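PDB 6JOO: CRISPR-associated protein,CRISPR-associated endonuclease Cas9 from Corynebacterium diphtheriae, which is an engineered form of an RNA-guided, magnesium-dependent CRISPR endonuclease that uses RuvC-like and HNH domains to cut opposite strands of invading target DNA. Local coordinates for residues S147-D152 / I230-F235; A266-R271 / H347-S352; P458-I463 / V522-A527. All blocks are in the same frame, centred on the assembly; numbering follows the deposited sequence.

Each contact involves a helix, loop on helix in contacts 1 and 3 and helix on helix in contact 2, and none touches another: nearest atoms lie about 18 Å apart for contacts 1 and 2, and about 13 Å apart for contacts 2 and 3. Contact 1 is largely buried and chiefly apolar, a leucine and a tyrosine packed on the end of helix 224-234. Contact 2, also buried, joins two helices of the alpha-helical lobe through an amide, a histidine face and a salt bridge, next to bound RNA. Contact 3 is more exposed. It sets a proline-rich loop on helix 512-525 of the RuvC region, dividing its chemistry between side-chain-to-backbone hydrogen bonds and an apolar patch.

Contact 1 (S147-D152 / I230-F235); sequences SLYLPD and IIDVVF
Leu148 meets Ile231 and Phe235 with successive parts of its side chain. Its CB lies 3.8 Å from CG2 of Ile231, the branch that stands anti to the backbone N of that residue. CG of Leu148 is set anti to its own carbonyl carbon (chi1 -65°), and from it CD1 is carried over one face of the Phe235 ring. That methyl sits 3.8 Å from the ring centroid, 20° off the normal, a CH-pi contact displaced toward the rim on the CG and CD1 side. Val234 CG1 covers the opposite face, so the phenyl group is sandwiched between two aliphatic carbons.

The contact lies in the first part of the fusion, where the loop at 147-152 packs on the C-terminal end of helix 224-234. Phe235 is the first residue to leave helical geometry, and Arg136 and Arg139 donate to the carbonyls of Val234 and Phe235. Val233, on the same helix, touches Leu80 and Phe83 of helix 56-86, the arginine-rich bridge helix of the Cas9 architecture.

Beside the leucine, Tyr149 passes Ile231 in the opposite direction: its ring edge approaches through CE1, 4.0 Å from Ile231 CB. Tyr227 OH is hydrogen-bonded to the carbonyl oxygen of Leu148.

Contact 2 (A266-R271 / H347-S352); sequences AFQRYR and HDTNRS. With nucleotides of chain B.
The N-terminal turn of helix 348-355, with His347 at the N-cap position, meets helix 265-277 through Gln268 and Arg271. Gln268 CB stands over the centre of the His347 ring, 3.8 Å from its centroid and 14° off the normal, a CH-pi contact. The ring is held from elsewhere too, since His347 NE2 is hydrogen-bonded to Asp265 OD2 at the start of helix 265-277.

Beyond CB the glutamine bends at chi2 (-80°), which turns CD toward the helix start. Its CG packs 3.5 Å from Thr349 CG2. OE1 accepts a weak but nearly straight bond from Asp348 N, 3.3 Å away, and also accepts a hydrogen bond from Arg271 NH2, modelled very short. Both segments belong to the alpha-helical lobe in the first part of the fusion, and their axes run at 116° to each other, 10.2 Å apart at closest approach.

Arg271 NH2 also forms a salt bridge with Asp348 OD2 (2.9 Å), the guanidinium and carboxylate planes being well out of parallel. The same guanidinium lies near the RNA of chain B, with NH1 3.4 Å from OP1 of U6, while Phe267 brings its ring edge to this phosphate and Tyr270 OH hydrogen-bonds to a sugar of the bound RNA.

Contact 3 (P458-I463 / V522-A527); sequences PPTPRI and VAQHFA
Gln524 and Thr460 supply the polar half of this contact, through two hydrogen bonds between one side-chain amide and one residue's backbone. Thr460 N donates to Gln524 OE1 at 2.7 Å, with an almost straight N-H...O angle of 175°. Gln524 NE2 returns a bond to Thr460 O at 2.8 Å, more bent at 140°; here the acceptor is tilted from the plane of the amide. Since one end of the carboxamide accepts and the other donates, the pair of bonds restricts its rotation and grips both the N-H and the carbonyl of Thr460. Reach comes from an extended side chain, with CG anti to the backbone N (chi1 167°). On the loop side, Thr460 OG1 donates to the carbonyl oxygen of Pro461, a bond within the 458-463 segment.

Van der Waals contacts adjoin this pairing. Pro459 CB lies 3.5 Å from Gln524 OE1, and the threonine and glutamine side chains slide past each other in opposite directions.

The apolar half is built on Ile463. Its CD1 sits over one face of the His525 ring, 3.9 Å from the centroid, in a CH-pi contact displaced toward the CG and CD2 rim. The same methyl approaches Val522 CG2 at 4.3 Å. At the edge of the His525 ring, Phe526 takes His525 CD2 over the centre of its own ring face, while Leu518 and Ser480 also touch Ile463.

The loop belongs to the first part of the engineered fusion and the helix to the second, so the contact joins the two parts. Helix 512-525 leads into strand 532-536, at one edge of the mixed sheet, and Val522 and Ala523 pack on Val533 of that strand; a helix laid against such a sheet is typical of the RNase H-like fold of the RuvC domain.

Contact 1 (S147-D152 / I230-F235)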
loop_
_atom_site.group_PDB
_atom_site.type_symbol
_atom_site.label_atom_id
_atom_site.label_comp_id
_atom_site.label_asym_id
_atom_site.label_seq_id
_atom_site.Cartn_x
_atom_site.Cartn_y
_atom_site.Cartn_z
ATOM N N SER A 147 22.228 22.396 -12.019
ATOM C CA SER A 147 23.104 21.388 -12.607
ATOM C C SER A 147 22.980 21.315 -14.125
ATOM O O SER A 147 23.739 20.572 -14.756
ATOM C CB SER A 147 22.805 20.017 -11.997
ATOM O OG SER A 147 21.455 19.646 -12.218
ATOM N N LEU A 148 22.045 22.057 -14.720
ATOM C CA LEU A 148 21.881 22.087 -16.165
ATOM C C LEU A 148 22.344 23.389 -16.803
ATOM O O LEU A 148 22.304 23.497 -18.034
ATOM C CB LEU A 148 20.413 21.843 -16.545
ATOM C CG LEU A 148 19.819 20.474 -16.203
ATOM C CD1 LEU A 148 18.461 20.295 -16.870
ATOM C CD2 LEU A 148 20.772 19.359 -16.606
ATOM N N TYR A 149 22.777 24.376 -16.010
ATOM C CA TYR A 149 23.248 25.631 -16.592
ATOM C C TYR A 149 24.451 25.406 -17.498
ATOM O O TYR A 149 24.624 26.125 -18.487
ATOM C CB TYR A 149 23.583 26.635 -15.491
ATOM C CG TYR A 149 22.371 27.151 -14.746
ATOM C CD1 TYR A 149 21.103 27.082 -15.308
ATOM C CD2 TYR A 149 22.497 27.711 -13.481
ATOM C CE1 TYR A 149 19.995 27.552 -14.629
ATOM C CE2 TYR A 149 21.396 28.183 -12.795
ATOM C CZ TYR A 149 20.150 28.101 -13.373
ATOM O OH TYR A 149 19.054 28.572 -12.691
ATOM N N LEU A 150 25.284 24.414 -17.184
ATOM C CA LEU A 150 26.343 23.947 -18.078
ATOM C C LEU A 150 26.094 22.467 -18.327
ATOM O O LEU A 150 26.563 21.609 -17.561
ATOM C CB LEU A 150 27.729 24.197 -17.491
ATOM C CG LEU A 150 28.167 25.664 -17.486
ATOM C CD1 LEU A 150 29.600 25.802 -17.004
ATOM C CD2 LEU A 150 28.001 26.280 -18.868
ATOM N N PRO A 151 25.351 22.122 -19.377
ATOM C CA PRO A 151 24.950 20.724 -19.571
ATOM C C PRO A 151 26.148 19.817 -19.800
ATOM O O PRO A 151 27.192 20.242 -20.297
ATOM C CB PRO A 151 24.046 20.783 -20.808
ATOM C CG PRO A 151 23.600 22.208 -20.889
ATOM C CD PRO A 151 24.759 23.010 -20.391
ATOM N N ASP A 152 25.978 18.551 -19.427
ATOM C CA ASP A 152 27.025 17.556 -19.575
ATOM C C ASP A 152 27.074 17.038 -21.011
ATOM O O ASP A 152 26.233 17.367 -21.852
ATOM C CB ASP A 152 26.805 16.397 -18.602
ATOM C CG ASP A 152 26.414 16.866 -17.211
ATOM O OD1 ASP A 152 25.954 18.020 -17.071
ATOM O OD2 ASP A 152 26.578 16.080 -16.253
ATOM N N ILE A 230 15.289 30.329 -18.400
ATOM C CA ILE A 230 14.440 29.383 -19.114
ATOM C C ILE A 230 14.624 27.973 -18.562
ATOM O O ILE A 230 13.647 27.241 -18.369
ATOM C CB ILE A 230 14.727 29.444 -20.625
ATOM C CG1 ILE A 230 14.266 30.785 -21.200
ATOM C CG2 ILE A 230 14.041 28.296 -21.352
ATOM C CD1 ILE A 230 14.495 30.920 -22.690
ATOM N N ILE A 231 15.872 27.578 -18.290
ATOM C CA ILE A 231 16.134 26.263 -17.707
ATOM C C ILE A 231 15.416 26.111 -16.373
ATOM O O ILE A 231 15.015 25.002 -15.996
ATOM C CB ILE A 231 17.654 26.038 -17.566
ATOM C CG1 ILE A 231 18.335 26.140 -18.932
ATOM C CG2 ILE A 231 17.952 24.682 -16.939
ATOM C CD1 ILE A 231 17.802 25.163 -19.957
ATOM N N ASP A 232 15.220 27.217 -15.649
ATOM C CA ASP A 232 14.525 27.153 -14.368
ATOM C C ASP A 232 13.077 26.713 -14.542
ATOM O O ASP A 232 12.526 26.010 -13.685
ATOM C CB ASP A 232 14.584 28.511 -13.669
ATOM C CG ASP A 232 16.002 28.981 -13.427
ATOM O OD1 ASP A 232 16.910 28.126 -13.368
ATOM O OD2 ASP A 232 16.209 30.206 -13.297
ATOM N N VAL A 233 12.447 27.107 -15.645
ATOM C CA VAL A 233 11.020 26.864 -15.837
ATOM C C VAL A 233 10.771 25.555 -16.573
ATOM O O VAL A 233 9.900 24.769 -16.190
ATOM C CB VAL A 233 10.385 28.056 -16.582
ATOM C CG1 VAL A 233 8.878 27.895 -16.634
ATOM C CG2 VAL A 233 10.767 29.361 -15.902
ATOM N N VAL A 234 11.522 25.310 -17.647
ATOM C CA VAL A 234 11.315 24.102 -18.440
ATOM C C VAL A 234 11.594 22.861 -17.603
ATOM O O VAL A 234 10.819 21.897 -17.613
ATOM C CB VAL A 234 12.187 24.145 -19.709
ATOM C CG1 VAL A 234 12.177 22.804 -20.420
ATOM C CG2 VAL A 234 11.707 25.247 -20.643
ATOM N N PHE A 235 12.690 22.872 -16.844
ATOM C CA PHE A 235 13.104 21.715 -16.064
ATOM C C PHE A 235 12.757 21.853 -14.585
ATOM O O PHE A 235 13.414 21.235 -13.740
ATOM C CB PHE A 235 14.601 21.472 -16.249
ATOM C CG PHE A 235 15.004 21.262 -17.684
ATOM C CD1 PHE A 235 15.060 19.987 -18.227
ATOM C CD2 PHE A 235 15.321 22.341 -18.493
ATOM C CE1 PHE A 235 15.432 19.793 -19.549
ATOM C CE2 PHE A 235 15.689 22.155 -19.814
ATOM C CZ PHE A 235 15.746 20.879 -20.343
#

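Contact 2 (A266-R271 / H347-S352)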
loop_
_atom_site.group_PDB
_atom_site.type_symbol
_atom_site.label_atom_id
_atom_site.label_comp_id
_atom_site.label_asym_id
_atom_site.label_seq_id
_atom_site.Cartn_x
_atom_site.Cartn_y
_atom_site.Cartn_z
ATOM N N ALA A 266 28.445 16.210 15.530
ATOM C CA ALA A 266 28.101 15.462 16.734
ATOM C C ALA A 266 28.509 13.999 16.604
ATOM O O ALA A 266 29.353 13.507 17.361
ATOM C CB ALA A 266 26.603 15.585 17.019
ATOM N N PHE A 267 27.929 13.290 15.631
ATOM C CA PHE A 267 28.148 11.850 15.520
ATOM C C PHE A 267 29.603 11.529 15.210
ATOM O O PHE A 267 30.177 10.590 15.773
ATOM C CB PHE A 267 27.230 11.256 14.447
ATOM C CG PHE A 267 27.430 9.779 14.228
ATOM C CD1 PHE A 267 26.903 8.858 15.120
ATOM C CD2 PHE A 267 28.144 9.312 13.135
ATOM C CE1 PHE A 267 27.084 7.502 14.927
ATOM C CE2 PHE A 267 28.328 7.954 12.938
ATOM C CZ PHE A 267 27.796 7.049 13.836
ATOM N N GLN A 268 30.215 12.295 14.308
ATOM C CA GLN A 268 31.609 12.047 13.965
ATOM C C GLN A 268 32.509 12.220 15.181
ATOM O O GLN A 268 33.354 11.365 15.469
ATOM C CB GLN A 268 32.033 12.967 12.822
ATOM C CG GLN A 268 31.253 12.727 11.536
ATOM C CD GLN A 268 31.758 11.530 10.746
ATOM O OE1 GLN A 268 32.567 10.743 11.238
ATOM N NE2 GLN A 268 31.287 11.391 9.510
ATOM N N ARG A 269 32.327 13.315 15.926
ATOM C CA ARG A 269 33.077 13.487 17.166
ATOM C C ARG A 269 32.613 12.502 18.230
ATOM O O ARG A 269 33.351 12.219 19.182
ATOM C CB ARG A 269 32.949 14.923 17.673
ATOM N N TYR A 270 31.399 11.972 18.083
ATOM C CA TYR A 270 30.937 10.938 18.999
ATOM C C TYR A 270 31.526 9.584 18.637
ATOM O O TYR A 270 31.899 8.807 19.525
ATOM C CB TYR A 270 29.412 10.871 19.000
ATOM C CG TYR A 270 28.852 9.554 19.495
ATOM C CD1 TYR A 270 28.587 9.352 20.843
ATOM C CD2 TYR A 270 28.567 8.520 18.608
ATOM C CE1 TYR A 270 28.068 8.153 21.296
ATOM C CE2 TYR A 270 28.051 7.322 19.051
ATOM C CZ TYR A 270 27.802 7.144 20.395
ATOM O OH TYR A 270 27.285 5.951 20.839
ATOM N N ARG A 271 31.615 9.286 17.339
ATOM C CA ARG A 271 31.947 7.933 16.903
ATOM C C ARG A 271 33.348 7.528 17.348
ATOM O O ARG A 271 33.543 6.432 17.887
ATOM C CB ARG A 271 31.808 7.817 15.387
ATOM C CG ARG A 271 32.333 6.503 14.844
ATOM C CD ARG A 271 31.879 6.244 13.422
ATOM N NE ARG A 271 32.054 7.399 12.547
ATOM C CZ ARG A 271 32.167 7.317 11.225
ATOM N NH1 ARG A 271 32.141 6.133 10.631
ATOM N NH2 ARG A 271 32.317 8.414 10.497
ATOM N N HIS A 347 36.710 12.063 11.567
ATOM C CA HIS A 347 35.691 13.061 11.235
ATOM C C HIS A 347 35.553 13.070 9.715
ATOM O O HIS A 347 36.130 13.897 9.007
ATOM C CB HIS A 347 36.069 14.432 11.786
ATOM C CG HIS A 347 34.919 15.391 11.876
ATOM N ND1 HIS A 347 33.960 15.503 10.893
ATOM C CD2 HIS A 347 34.576 16.279 12.838
ATOM C CE1 HIS A 347 33.078 16.422 11.245
ATOM N NE2 HIS A 347 33.428 16.908 12.421
ATOM N N ASP A 348 34.759 12.120 9.211
ATOM C CA ASP A 348 34.760 11.817 7.782
ATOM C C ASP A 348 34.211 12.969 6.948
ATOM O O ASP A 348 34.720 13.248 5.856
ATOM C CB ASP A 348 33.962 10.539 7.521
ATOM C CG ASP A 348 34.805 9.282 7.656
ATOM O OD1 ASP A 348 35.709 9.073 6.816
ATOM O OD2 ASP A 348 34.570 8.507 8.609
ATOM N N THR A 349 33.165 13.642 7.434
ATOM C CA THR A 349 32.544 14.709 6.653
ATOM C C THR A 349 33.512 15.865 6.423
ATOM O O THR A 349 33.600 16.402 5.313
ATOM C CB THR A 349 31.269 15.202 7.339
ATOM O OG1 THR A 349 31.130 16.616 7.140
ATOM C CG2 THR A 349 31.315 14.908 8.819
ATOM N N ASN A 350 34.247 16.266 7.464
ATOM C CA ASN A 350 35.185 17.375 7.311
ATOM C C ASN A 350 36.311 17.021 6.346
ATOM O O ASN A 350 36.741 17.864 5.549
ATOM C CB ASN A 350 35.747 17.789 8.672
ATOM C CG ASN A 350 34.761 18.605 9.487
ATOM O OD1 ASN A 350 33.720 19.023 8.984
ATOM N ND2 ASN A 350 35.092 18.845 10.752
ATOM N N ARG A 351 36.799 15.778 6.397
ATOM C CA ARG A 351 37.800 15.340 5.429
ATOM C C ARG A 351 37.228 15.349 4.016
ATOM O O ARG A 351 37.880 15.807 3.072
ATOM C CB ARG A 351 38.310 13.941 5.780
ATOM C CG ARG A 351 38.789 13.773 7.207
ATOM C CD ARG A 351 39.154 12.323 7.491
ATOM N NE ARG A 351 40.495 11.969 7.028
ATOM C CZ ARG A 351 40.749 11.294 5.911
ATOM N NH1 ARG A 351 39.750 10.894 5.135
ATOM N NH2 ARG A 351 42.001 11.017 5.571
ATOM N N SER A 352 36.002 14.846 3.855
ATOM C CA SER A 352 35.404 14.780 2.526
ATOM C C SER A 352 35.155 16.172 1.960
ATOM O O SER A 352 35.240 16.379 0.744
ATOM C CB SER A 352 34.103 13.978 2.579
ATOM O OG SER A 352 34.291 12.735 3.235
ATOM P P U B 6 29.153 3.790 12.504
ATOM O OP1 U B 6 29.110 5.059 11.735
ATOM O OP2 U B 6 28.064 2.792 12.354
ATOM O "O5'" U B 6 30.521 3.064 12.146
ATOM C "C5'" U B 6 30.637 2.289 10.967
ATOM C "C4'" U B 6 31.493 1.073 11.195
ATOM O "O4'" U B 6 31.143 0.452 12.460
ATOM C "C3'" U B 6 31.331 -0.041 10.176
ATOM O "O3'" U B 6 32.081 0.190 8.999
ATOM C "C2'" U B 6 31.774 -1.274 10.952
ATOM O "O2'" U B 6 33.190 -1.358 10.995
ATOM C "C1'" U B 6 31.264 -0.950 12.358
ATOM N N1 U B 6 29.940 -1.552 12.635
ATOM C C2 U B 6 29.853 -2.923 12.793
ATOM O O2 U B 6 30.810 -3.674 12.708
ATOM N N3 U B 6 28.588 -3.391 13.053
ATOM C C4 U B 6 27.433 -2.645 13.174
ATOM O O4 U B 6 26.367 -3.215 13.410
ATOM C C5 U B 6 27.611 -1.236 13.001
ATOM C C6 U B 6 28.829 -0.752 12.747
ATOM P P A B 5 24.969 3.418 16.782
ATOM O OP1 A B 5 24.515 4.762 16.346
ATOM O OP2 A B 5 24.222 2.206 16.357
ATOM O "O5'" A B 5 26.485 3.234 16.335
ATOM C "C5'" A B 5 27.467 4.186 16.706
ATOM C "C4'" A B 5 28.860 3.681 16.428
ATOM O "O4'" A B 5 29.169 2.569 17.304
ATOM C "C3'" A B 5 29.102 3.127 15.036
ATOM O "O3'" A B 5 29.305 4.137 14.065
ATOM C "C2'" A B 5 30.311 2.226 15.250
ATOM O "O2'" A B 5 31.500 2.998 15.331
ATOM C "C1'" A B 5 30.015 1.654 16.637
ATOM N N9 A B 5 29.335 0.349 16.562
ATOM C C8 A B 5 28.004 0.073 16.752
ATOM N N7 A B 5 27.711 -1.197 16.617
ATOM C C5 A B 5 28.927 -1.792 16.317
ATOM C C6 A B 5 29.291 -3.124 16.061
ATOM N N6 A B 5 28.425 -4.138 16.059
ATOM N N1 A B 5 30.592 -3.381 15.796
ATOM C C2 A B 5 31.459 -2.361 15.796
ATOM N N3 A B 5 31.236 -1.069 16.024
ATOM C C4 A B 5 29.936 -0.850 16.280
#

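Contact 3 (P458-I463 / V522-A527)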
loop_
_atom_site.group_PDB
_atom_site.type_symbol
_atom_site.label_atom_id
_atom_site.label_comp_id
_atom_site.label_asym_id
_atom_site.label_seq_id
_atom_site.Cartn_x
_atom_site.Cartn_y
_atom_site.Cartn_z
ATOM N N PRO A 458 15.788 -0.120 25.971
ATOM C CA PRO A 458 14.813 0.854 25.471
ATOM C C PRO A 458 13.424 0.244 25.437
ATOM O O PRO A 458 13.255 -0.900 24.991
ATOM C CB PRO A 458 15.320 1.175 24.056
ATOM C CG PRO A 458 16.182 0.017 23.683
ATOM C CD PRO A 458 16.813 -0.443 24.961
ATOM N N PRO A 459 12.400 0.967 25.906
ATOM C CA PRO A 459 11.054 0.378 25.956
ATOM C C PRO A 459 10.480 0.080 24.580
ATOM O O PRO A 459 11.058 0.450 23.554
ATOM C CB PRO A 459 10.235 1.447 26.690
ATOM C CG PRO A 459 10.937 2.717 26.394
ATOM C CD PRO A 459 12.402 2.372 26.349
ATOM N N THR A 460 9.344 -0.605 24.557
ATOM C CA THR A 460 8.619 -0.973 23.353
ATOM C C THR A 460 7.276 -0.255 23.331
ATOM O O THR A 460 6.758 0.140 24.384
ATOM C CB THR A 460 8.382 -2.491 23.281
ATOM O OG1 THR A 460 7.214 -2.826 24.037
ATOM C CG2 THR A 460 9.565 -3.246 23.847
ATOM N N PRO A 461 6.676 -0.076 22.159
ATOM C CA PRO A 461 5.341 0.520 22.084
ATOM C C PRO A 461 4.274 -0.496 22.485
ATOM O O PRO A 461 4.565 -1.648 22.804
ATOM C CB PRO A 461 5.207 0.923 20.608
ATOM C CG PRO A 461 6.490 0.499 19.921
ATOM C CD PRO A 461 7.160 -0.479 20.827
ATOM N N ARG A 462 3.016 -0.051 22.459
ATOM C CA ARG A 462 1.914 -0.973 22.701
ATOM C C ARG A 462 1.949 -2.101 21.674
ATOM O O ARG A 462 2.543 -1.976 20.600
ATOM C CB ARG A 462 0.568 -0.241 22.655
ATOM N N ILE A 463 1.330 -3.227 22.029
ATOM C CA ILE A 463 1.385 -4.413 21.179
ATOM C C ILE A 463 0.836 -4.109 19.790
ATOM O O ILE A 463 1.437 -4.472 18.772
ATOM C CB ILE A 463 0.623 -5.570 21.848
ATOM C CG1 ILE A 463 1.027 -5.682 23.324
ATOM C CG2 ILE A 463 0.881 -6.876 21.112
ATOM C CD1 ILE A 463 0.065 -6.501 24.165
ATOM N N VAL A 522 4.902 -7.888 24.416
ATOM C CA VAL A 522 4.026 -8.530 25.391
ATOM C C VAL A 522 4.660 -8.518 26.778
ATOM O O VAL A 522 3.977 -8.269 27.779
ATOM C CB VAL A 522 3.663 -9.956 24.936
ATOM C CG1 VAL A 522 3.005 -10.736 26.067
ATOM C CG2 VAL A 522 2.736 -9.902 23.732
ATOM N N ALA A 523 5.970 -8.773 26.864
ATOM C CA ALA A 523 6.631 -8.836 28.167
ATOM C C ALA A 523 6.506 -7.515 28.918
ATOM O O ALA A 523 6.179 -7.497 30.110
ATOM C CB ALA A 523 8.100 -9.225 28.004
ATOM N N GLN A 524 6.764 -6.395 28.238
ATOM C CA GLN A 524 6.592 -5.091 28.875
ATOM C C GLN A 524 5.131 -4.835 29.231
ATOM O O GLN A 524 4.835 -4.243 30.276
ATOM C CB GLN A 524 7.126 -3.980 27.967
ATOM C CG GLN A 524 6.705 -2.570 28.386
ATOM C CD GLN A 524 7.030 -1.520 27.338
ATOM O OE1 GLN A 524 8.166 -1.423 26.872
ATOM N NE2 GLN A 524 6.028 -0.730 26.955
ATOM N N HIS A 525 4.203 -5.279 28.379
ATOM C CA HIS A 525 2.785 -5.036 28.632
ATOM C C HIS A 525 2.317 -5.739 29.902
ATOM O O HIS A 525 1.506 -5.194 30.662
ATOM C CB HIS A 525 1.959 -5.487 27.424
ATOM C CG HIS A 525 0.480 -5.345 27.611
ATOM N ND1 HIS A 525 -0.163 -4.126 27.557
ATOM C CD2 HIS A 525 -0.481 -6.267 27.852
ATOM C CE1 HIS A 525 -1.457 -4.306 27.756
ATOM N NE2 HIS A 525 -1.676 -5.596 27.938
ATOM N N PHE A 526 2.827 -6.943 30.157
ATOM C CA PHE A 526 2.431 -7.745 31.306
ATOM C C PHE A 526 3.493 -7.773 32.400
ATOM O O PHE A 526 3.477 -8.677 33.243
ATOM C CB PHE A 526 2.100 -9.169 30.858
ATOM C CG PHE A 526 0.750 -9.308 30.222
ATOM C CD1 PHE A 526 -0.346 -8.649 30.751
ATOM C CD2 PHE A 526 0.575 -10.095 29.096
ATOM C CE1 PHE A 526 -1.593 -8.773 30.172
ATOM C CE2 PHE A 526 -0.671 -10.225 28.510
ATOM C CZ PHE A 526 -1.758 -9.562 29.048
ATOM N N ALA A 527 4.415 -6.806 32.402
ATOM C CA ALA A 527 5.495 -6.813 33.387
ATOM C C ALA A 527 4.959 -6.632 34.802
ATOM O O ALA A 527 5.506 -7.195 35.759
ATOM C CB ALA A 527 6.513 -5.723 33.058
#